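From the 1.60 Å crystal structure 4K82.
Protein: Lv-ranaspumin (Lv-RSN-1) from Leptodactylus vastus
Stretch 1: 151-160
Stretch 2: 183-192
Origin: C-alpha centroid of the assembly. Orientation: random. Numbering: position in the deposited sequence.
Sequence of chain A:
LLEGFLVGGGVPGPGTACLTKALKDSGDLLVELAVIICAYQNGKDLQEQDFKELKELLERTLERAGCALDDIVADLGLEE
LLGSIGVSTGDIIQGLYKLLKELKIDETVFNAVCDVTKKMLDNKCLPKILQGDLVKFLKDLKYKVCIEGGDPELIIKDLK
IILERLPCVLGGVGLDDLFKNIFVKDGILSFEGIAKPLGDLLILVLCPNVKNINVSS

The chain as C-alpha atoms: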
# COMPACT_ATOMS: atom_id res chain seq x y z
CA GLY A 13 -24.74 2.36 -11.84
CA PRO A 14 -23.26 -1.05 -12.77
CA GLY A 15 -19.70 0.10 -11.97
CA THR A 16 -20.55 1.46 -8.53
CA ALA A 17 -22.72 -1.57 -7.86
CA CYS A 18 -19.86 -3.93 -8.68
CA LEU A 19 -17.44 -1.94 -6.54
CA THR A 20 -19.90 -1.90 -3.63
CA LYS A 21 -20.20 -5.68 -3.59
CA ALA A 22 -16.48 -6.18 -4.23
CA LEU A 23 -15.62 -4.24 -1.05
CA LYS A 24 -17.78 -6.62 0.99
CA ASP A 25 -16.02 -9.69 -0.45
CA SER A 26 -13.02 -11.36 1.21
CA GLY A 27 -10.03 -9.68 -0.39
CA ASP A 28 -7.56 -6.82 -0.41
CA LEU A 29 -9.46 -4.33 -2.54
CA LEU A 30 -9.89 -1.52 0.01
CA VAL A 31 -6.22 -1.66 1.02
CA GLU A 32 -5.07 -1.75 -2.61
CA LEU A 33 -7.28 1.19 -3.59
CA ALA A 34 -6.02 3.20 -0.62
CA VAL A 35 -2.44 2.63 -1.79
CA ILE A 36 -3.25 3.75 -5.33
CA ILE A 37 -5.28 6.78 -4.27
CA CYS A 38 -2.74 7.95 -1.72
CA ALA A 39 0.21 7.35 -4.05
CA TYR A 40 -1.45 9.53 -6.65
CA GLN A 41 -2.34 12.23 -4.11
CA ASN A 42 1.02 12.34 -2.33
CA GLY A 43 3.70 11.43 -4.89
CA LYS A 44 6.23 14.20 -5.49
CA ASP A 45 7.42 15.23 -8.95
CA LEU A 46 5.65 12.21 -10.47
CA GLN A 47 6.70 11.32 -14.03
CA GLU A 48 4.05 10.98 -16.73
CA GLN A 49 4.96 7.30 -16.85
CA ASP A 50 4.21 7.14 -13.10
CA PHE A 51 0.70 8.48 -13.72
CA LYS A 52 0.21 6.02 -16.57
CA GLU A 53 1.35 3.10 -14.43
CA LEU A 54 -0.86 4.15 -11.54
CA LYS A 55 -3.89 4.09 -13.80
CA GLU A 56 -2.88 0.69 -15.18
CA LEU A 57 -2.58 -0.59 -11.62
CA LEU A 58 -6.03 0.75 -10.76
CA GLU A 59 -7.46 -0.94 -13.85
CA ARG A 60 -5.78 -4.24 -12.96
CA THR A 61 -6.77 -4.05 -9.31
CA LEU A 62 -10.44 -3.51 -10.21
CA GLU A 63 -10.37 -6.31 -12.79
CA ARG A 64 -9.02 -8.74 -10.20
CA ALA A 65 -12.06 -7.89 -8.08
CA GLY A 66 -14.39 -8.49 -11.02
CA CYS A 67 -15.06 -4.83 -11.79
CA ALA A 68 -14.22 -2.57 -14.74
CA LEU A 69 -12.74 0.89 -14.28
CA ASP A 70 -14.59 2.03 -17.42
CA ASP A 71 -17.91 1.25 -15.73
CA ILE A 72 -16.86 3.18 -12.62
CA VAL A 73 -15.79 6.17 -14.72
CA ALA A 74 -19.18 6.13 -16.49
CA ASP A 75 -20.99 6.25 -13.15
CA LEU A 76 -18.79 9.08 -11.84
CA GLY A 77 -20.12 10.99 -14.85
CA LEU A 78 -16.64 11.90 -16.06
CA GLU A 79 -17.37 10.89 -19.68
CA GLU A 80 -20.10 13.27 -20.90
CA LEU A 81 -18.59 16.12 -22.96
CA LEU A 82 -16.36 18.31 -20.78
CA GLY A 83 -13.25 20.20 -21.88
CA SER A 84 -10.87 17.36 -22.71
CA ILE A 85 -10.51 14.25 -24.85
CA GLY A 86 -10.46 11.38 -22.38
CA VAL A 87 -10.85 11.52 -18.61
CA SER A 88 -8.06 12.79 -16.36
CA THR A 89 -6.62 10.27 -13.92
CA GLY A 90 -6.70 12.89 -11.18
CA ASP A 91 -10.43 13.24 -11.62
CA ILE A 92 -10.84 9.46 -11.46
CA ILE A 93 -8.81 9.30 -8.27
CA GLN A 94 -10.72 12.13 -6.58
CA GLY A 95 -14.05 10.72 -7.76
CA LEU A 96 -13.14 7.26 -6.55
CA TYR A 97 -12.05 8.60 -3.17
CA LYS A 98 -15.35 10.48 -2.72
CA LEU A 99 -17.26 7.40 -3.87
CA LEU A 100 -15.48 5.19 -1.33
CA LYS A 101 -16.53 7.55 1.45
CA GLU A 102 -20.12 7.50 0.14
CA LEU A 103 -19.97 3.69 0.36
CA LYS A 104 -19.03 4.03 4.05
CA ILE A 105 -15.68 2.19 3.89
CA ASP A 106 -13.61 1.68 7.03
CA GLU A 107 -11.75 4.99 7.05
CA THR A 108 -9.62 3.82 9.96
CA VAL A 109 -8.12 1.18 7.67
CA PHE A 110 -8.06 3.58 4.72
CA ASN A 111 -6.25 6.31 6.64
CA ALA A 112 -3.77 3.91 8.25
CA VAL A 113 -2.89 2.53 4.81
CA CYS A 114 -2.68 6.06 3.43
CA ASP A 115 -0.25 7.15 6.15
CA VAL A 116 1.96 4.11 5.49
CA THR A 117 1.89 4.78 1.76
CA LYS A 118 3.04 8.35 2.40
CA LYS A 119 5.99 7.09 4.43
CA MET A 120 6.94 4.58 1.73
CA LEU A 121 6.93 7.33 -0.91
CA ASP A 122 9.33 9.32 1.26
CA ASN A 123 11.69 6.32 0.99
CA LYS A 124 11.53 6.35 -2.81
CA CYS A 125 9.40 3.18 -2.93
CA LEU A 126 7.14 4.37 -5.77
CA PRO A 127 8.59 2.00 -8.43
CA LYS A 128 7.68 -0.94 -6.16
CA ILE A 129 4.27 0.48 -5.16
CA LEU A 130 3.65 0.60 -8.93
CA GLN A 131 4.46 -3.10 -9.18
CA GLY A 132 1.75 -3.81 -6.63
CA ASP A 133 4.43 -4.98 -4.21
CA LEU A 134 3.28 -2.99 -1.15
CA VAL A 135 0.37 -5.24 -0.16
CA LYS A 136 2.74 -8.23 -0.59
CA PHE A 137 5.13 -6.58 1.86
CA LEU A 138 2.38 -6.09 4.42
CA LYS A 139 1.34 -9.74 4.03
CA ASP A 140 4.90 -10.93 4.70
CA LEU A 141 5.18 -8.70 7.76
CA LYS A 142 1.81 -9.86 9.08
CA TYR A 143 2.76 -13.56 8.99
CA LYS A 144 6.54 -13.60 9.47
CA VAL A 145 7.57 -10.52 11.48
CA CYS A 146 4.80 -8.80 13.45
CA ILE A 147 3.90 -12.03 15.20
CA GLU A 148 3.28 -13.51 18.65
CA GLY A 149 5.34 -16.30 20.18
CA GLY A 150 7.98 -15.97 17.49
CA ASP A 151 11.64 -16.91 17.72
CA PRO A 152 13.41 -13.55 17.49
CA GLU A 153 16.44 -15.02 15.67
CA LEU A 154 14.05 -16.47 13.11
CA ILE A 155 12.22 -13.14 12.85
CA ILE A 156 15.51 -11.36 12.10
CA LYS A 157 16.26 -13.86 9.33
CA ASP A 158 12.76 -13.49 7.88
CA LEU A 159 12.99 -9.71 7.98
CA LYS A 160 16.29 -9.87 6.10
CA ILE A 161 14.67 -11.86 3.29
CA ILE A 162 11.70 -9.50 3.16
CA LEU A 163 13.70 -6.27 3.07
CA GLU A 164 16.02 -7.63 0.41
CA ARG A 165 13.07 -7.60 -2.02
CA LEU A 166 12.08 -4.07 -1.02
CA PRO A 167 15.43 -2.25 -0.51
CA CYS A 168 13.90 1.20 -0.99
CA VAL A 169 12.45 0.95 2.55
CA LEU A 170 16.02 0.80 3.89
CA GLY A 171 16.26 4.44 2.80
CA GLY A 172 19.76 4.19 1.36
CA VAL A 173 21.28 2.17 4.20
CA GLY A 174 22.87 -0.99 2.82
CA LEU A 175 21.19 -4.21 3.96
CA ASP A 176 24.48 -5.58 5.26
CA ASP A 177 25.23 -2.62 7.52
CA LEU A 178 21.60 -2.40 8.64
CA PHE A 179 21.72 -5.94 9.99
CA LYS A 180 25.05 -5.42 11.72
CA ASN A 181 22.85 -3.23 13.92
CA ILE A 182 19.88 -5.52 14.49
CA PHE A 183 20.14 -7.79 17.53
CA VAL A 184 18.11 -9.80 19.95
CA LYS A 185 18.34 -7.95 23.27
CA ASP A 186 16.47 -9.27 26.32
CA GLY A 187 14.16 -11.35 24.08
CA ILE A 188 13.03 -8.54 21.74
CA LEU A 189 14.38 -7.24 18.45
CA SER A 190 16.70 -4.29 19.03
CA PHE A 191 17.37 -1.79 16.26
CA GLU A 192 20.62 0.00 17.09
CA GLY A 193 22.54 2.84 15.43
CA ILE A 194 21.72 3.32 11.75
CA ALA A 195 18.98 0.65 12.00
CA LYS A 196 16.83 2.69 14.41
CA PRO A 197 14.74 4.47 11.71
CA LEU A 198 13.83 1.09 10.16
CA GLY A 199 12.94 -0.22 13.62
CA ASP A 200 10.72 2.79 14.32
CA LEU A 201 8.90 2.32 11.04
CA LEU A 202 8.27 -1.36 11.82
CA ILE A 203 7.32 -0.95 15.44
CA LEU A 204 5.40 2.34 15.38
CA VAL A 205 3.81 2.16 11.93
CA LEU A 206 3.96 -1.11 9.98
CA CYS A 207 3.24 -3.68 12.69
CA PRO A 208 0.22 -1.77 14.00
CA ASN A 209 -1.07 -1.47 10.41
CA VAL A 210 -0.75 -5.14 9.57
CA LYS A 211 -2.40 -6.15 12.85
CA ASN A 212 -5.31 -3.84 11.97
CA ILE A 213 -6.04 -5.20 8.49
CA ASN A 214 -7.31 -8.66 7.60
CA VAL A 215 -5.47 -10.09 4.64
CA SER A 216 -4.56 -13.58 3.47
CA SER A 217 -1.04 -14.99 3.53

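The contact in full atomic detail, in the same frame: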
# COMPACT_ATOMS: atom_id res chain seq x y z
N ASP A 151 10.24 -16.80 17.37
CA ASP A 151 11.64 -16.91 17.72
C ASP A 151 12.32 -15.67 17.16
O ASP A 151 12.34 -15.47 15.95
CB ASP A 151 12.20 -18.17 17.05
CG ASP A 151 13.66 -18.42 17.36
OD1 ASP A 151 14.42 -17.46 17.61
OD2 ASP A 151 14.06 -19.60 17.32
N PRO A 152 12.87 -14.81 18.03
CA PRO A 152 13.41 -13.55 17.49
C PRO A 152 14.58 -13.74 16.52
O PRO A 152 14.73 -12.91 15.62
CB PRO A 152 13.86 -12.78 18.75
CG PRO A 152 14.06 -13.84 19.78
CD PRO A 152 13.03 -14.91 19.49
N GLU A 153 15.39 -14.79 16.66
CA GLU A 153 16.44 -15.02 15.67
C GLU A 153 15.82 -15.36 14.32
O GLU A 153 16.34 -14.97 13.28
CB GLU A 153 17.42 -16.12 16.11
CG GLU A 153 18.34 -15.72 17.26
CD GLU A 153 19.38 -14.66 16.89
OE1 GLU A 153 19.86 -13.95 17.81
OE2 GLU A 153 19.74 -14.53 15.70
N LEU A 154 14.72 -16.11 14.34
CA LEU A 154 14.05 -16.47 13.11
C LEU A 154 13.39 -15.24 12.50
O LEU A 154 13.37 -15.08 11.27
CB LEU A 154 13.01 -17.56 13.35
CG LEU A 154 12.87 -18.54 12.19
CD1 LEU A 154 14.17 -19.34 12.03
CD2 LEU A 154 11.70 -19.46 12.44
N ILE A 155 12.84 -14.37 13.35
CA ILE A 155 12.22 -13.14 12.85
C ILE A 155 13.24 -12.25 12.15
O ILE A 155 12.94 -11.67 11.09
CB ILE A 155 11.51 -12.37 13.99
CG1 ILE A 155 10.31 -13.17 14.50
CG2 ILE A 155 11.05 -11.00 13.51
CD1 ILE A 155 9.63 -12.55 15.70
N ILE A 156 14.43 -12.13 12.73
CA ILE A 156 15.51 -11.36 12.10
C ILE A 156 15.84 -11.90 10.71
O ILE A 156 15.93 -11.14 9.75
CB ILE A 156 16.77 -11.31 12.99
CG1 ILE A 156 16.51 -10.42 14.19
CG2 ILE A 156 17.98 -10.81 12.19
CD1 ILE A 156 17.63 -10.46 15.19
N LYS A 157 15.99 -13.21 10.61
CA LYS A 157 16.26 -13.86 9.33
C LYS A 157 15.14 -13.60 8.32
O LYS A 157 15.40 -13.32 7.15
CB LYS A 157 16.45 -15.37 9.53
CG LYS A 157 17.88 -15.82 9.43
CD LYS A 157 17.98 -17.25 8.91
CE LYS A 157 17.48 -17.34 7.48
NZ LYS A 157 17.42 -18.75 7.01
N ASP A 158 13.90 -13.70 8.78
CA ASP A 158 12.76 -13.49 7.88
C ASP A 158 12.70 -12.03 7.43
O ASP A 158 12.36 -11.74 6.29
CB ASP A 158 11.45 -13.88 8.55
CG ASP A 158 11.23 -15.39 8.55
OD1 ASP A 158 11.94 -16.10 7.80
OD2 ASP A 158 10.35 -15.88 9.30
N LEU A 159 13.03 -11.12 8.33
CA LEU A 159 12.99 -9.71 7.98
C LEU A 159 14.05 -9.40 6.93
O LEU A 159 13.81 -8.60 6.01
CB LEU A 159 13.20 -8.85 9.23
CG LEU A 159 13.12 -7.34 9.04
CD1 LEU A 159 11.73 -6.94 8.61
CD2 LEU A 159 13.52 -6.63 10.33
N LYS A 160 15.20 -10.05 7.05
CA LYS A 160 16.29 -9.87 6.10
C LYS A 160 15.86 -10.25 4.68
O LYS A 160 16.13 -9.53 3.72
CB LYS A 160 17.50 -10.70 6.52
CG LYS A 160 18.82 -10.24 5.94
CD LYS A 160 20.00 -10.97 6.58
CE LYS A 160 19.85 -11.08 8.10
NZ LYS A 160 21.15 -11.30 8.80
N PHE A 183 19.75 -6.77 16.56
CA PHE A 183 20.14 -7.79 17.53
C PHE A 183 18.93 -8.26 18.30
O PHE A 183 17.94 -7.56 18.43
CB PHE A 183 21.07 -7.20 18.60
CG PHE A 183 22.36 -6.63 18.09
CD1 PHE A 183 22.42 -5.32 17.64
CD2 PHE A 183 23.52 -7.38 18.12
CE1 PHE A 183 23.61 -4.77 17.19
CE2 PHE A 183 24.72 -6.84 17.67
CZ PHE A 183 24.76 -5.54 17.21
N VAL A 184 19.02 -9.45 18.87
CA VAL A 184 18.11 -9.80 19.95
C VAL A 184 18.72 -9.25 21.23
O VAL A 184 19.90 -9.46 21.50
CB VAL A 184 17.96 -11.31 20.09
CG1 VAL A 184 16.94 -11.61 21.16
CG2 VAL A 184 17.50 -11.91 18.76
N LYS A 185 17.91 -8.53 22.00
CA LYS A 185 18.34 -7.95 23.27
C LYS A 185 17.22 -8.24 24.25
O LYS A 185 16.10 -7.80 24.04
CB LYS A 185 18.53 -6.44 23.10
CG LYS A 185 18.94 -5.67 24.35
CD LYS A 185 19.23 -4.21 24.00
CE LYS A 185 19.61 -3.38 25.22
NZ LYS A 185 18.45 -3.09 26.12
N ASP A 186 17.50 -8.99 25.32
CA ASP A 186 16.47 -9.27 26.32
C ASP A 186 15.18 -9.86 25.71
O ASP A 186 14.08 -9.57 26.16
CB ASP A 186 16.16 -7.98 27.10
CG ASP A 186 15.40 -8.24 28.39
OD1 ASP A 186 15.80 -9.15 29.14
OD2 ASP A 186 14.39 -7.53 28.65
N GLY A 187 15.32 -10.69 24.68
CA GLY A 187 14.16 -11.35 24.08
C GLY A 187 13.35 -10.57 23.04
O GLY A 187 12.41 -11.11 22.46
N ILE A 188 13.70 -9.31 22.80
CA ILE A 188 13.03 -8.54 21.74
C ILE A 188 14.01 -8.08 20.67
O ILE A 188 15.22 -8.02 20.89
CB ILE A 188 12.25 -7.32 22.28
CG1 ILE A 188 13.19 -6.34 22.99
CG2 ILE A 188 11.14 -7.75 23.21
CD1 ILE A 188 12.57 -4.98 23.23
N LEU A 189 13.50 -7.77 19.48
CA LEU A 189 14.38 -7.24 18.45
C LEU A 189 14.85 -5.85 18.89
O LEU A 189 14.07 -5.06 19.42
CB LEU A 189 13.68 -7.18 17.09
CG LEU A 189 13.92 -8.36 16.13
CD1 LEU A 189 13.40 -9.66 16.69
CD2 LEU A 189 13.27 -8.05 14.78
N SER A 190 16.13 -5.58 18.67
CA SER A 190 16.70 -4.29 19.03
C SER A 190 17.32 -3.67 17.78
O SER A 190 18.16 -4.28 17.13
CB SER A 190 17.76 -4.48 20.11
OG SER A 190 18.26 -3.24 20.54
N PHE A 191 16.89 -2.45 17.46
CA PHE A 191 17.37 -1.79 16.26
C PHE A 191 18.31 -0.66 16.67
O PHE A 191 17.87 0.42 17.10
CB PHE A 191 16.20 -1.25 15.44
CG PHE A 191 15.24 -2.33 14.98
CD1 PHE A 191 14.28 -2.85 15.84
CD2 PHE A 191 15.29 -2.81 13.68
CE1 PHE A 191 13.40 -3.82 15.43
CE2 PHE A 191 14.39 -3.79 13.25
CZ PHE A 191 13.46 -4.30 14.14
N GLU A 192 19.61 -0.91 16.56
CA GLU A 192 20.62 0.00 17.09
C GLU A 192 21.25 0.85 15.99
O GLU A 192 21.15 0.52 14.81
CB GLU A 192 21.67 -0.81 17.87
CG GLU A 192 21.06 -1.61 19.02
CD GLU A 192 21.98 -2.67 19.59
OE1 GLU A 192 23.22 -2.49 19.55
OE2 GLU A 192 21.46 -3.71 20.08
O HOH W 1 20.94 -11.34 18.05

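A helix beginning at Pro 152 packs against a two-stranded β-hairpin, 183-185 and 188-191, in Lv-ranaspumin. The helix axis passes 8.7 Å from each strand, running at 154° to the first, nearly antiparallel, and at 48° to the second. Within the hairpin, Phe 183 and Ser 190 exchange backbone hydrogen bonds (Phe 183 N to Ser 190 O, 3.0 Å; Ser 190 N to Phe 183 O, 2.7 Å), as do Lys 185 and Ile 188 around a type I' turn. Gly 187 suits that turn: at its backbone angles a CB would be jammed against the preceding carbonyl oxygen. Asp 151 caps the helix, its OD1 accepting from Glu 153 N at 3.0 Å and so satisfying an amide that has no carbonyl partner one turn back.

No direct hydrogen bond joins helix to hairpin; apolar contacts dominate. Leu 189, the residue most covered by the other stretch, sets its CB sideways, but the end of its side chain comes nearer the helix and meets three residues: its CD1 lies 3.8 Å from Pro 152 CB, its CD2 3.9 Å from Ile 155 CG2, and its CG 3.8 Å from Ile 156 CG1. Val 184 points its CB toward the helix and places CG2 3.7 Å from Pro 152 CB and 3.9 Å from Ile 156 CD1. Spacings near 4 Å are those of van der Waals packing, which withdraws part of these apolar surfaces from water. One turn beyond Ile 155, Leu 159 CD2 approaches Phe 191 CE2 at 4.2 Å, meeting the ring at its edge.

The polar link is indirect. Glu 153 has its CB directed away, yet its carboxylate comes back alongside Val 184, with OE1 3.3 Å from CG2. One water bridges the stretches, donating to Glu 153 OE1 (2.8 Å from the water O) and accepting from Val 184 N (also 2.8 Å from that O).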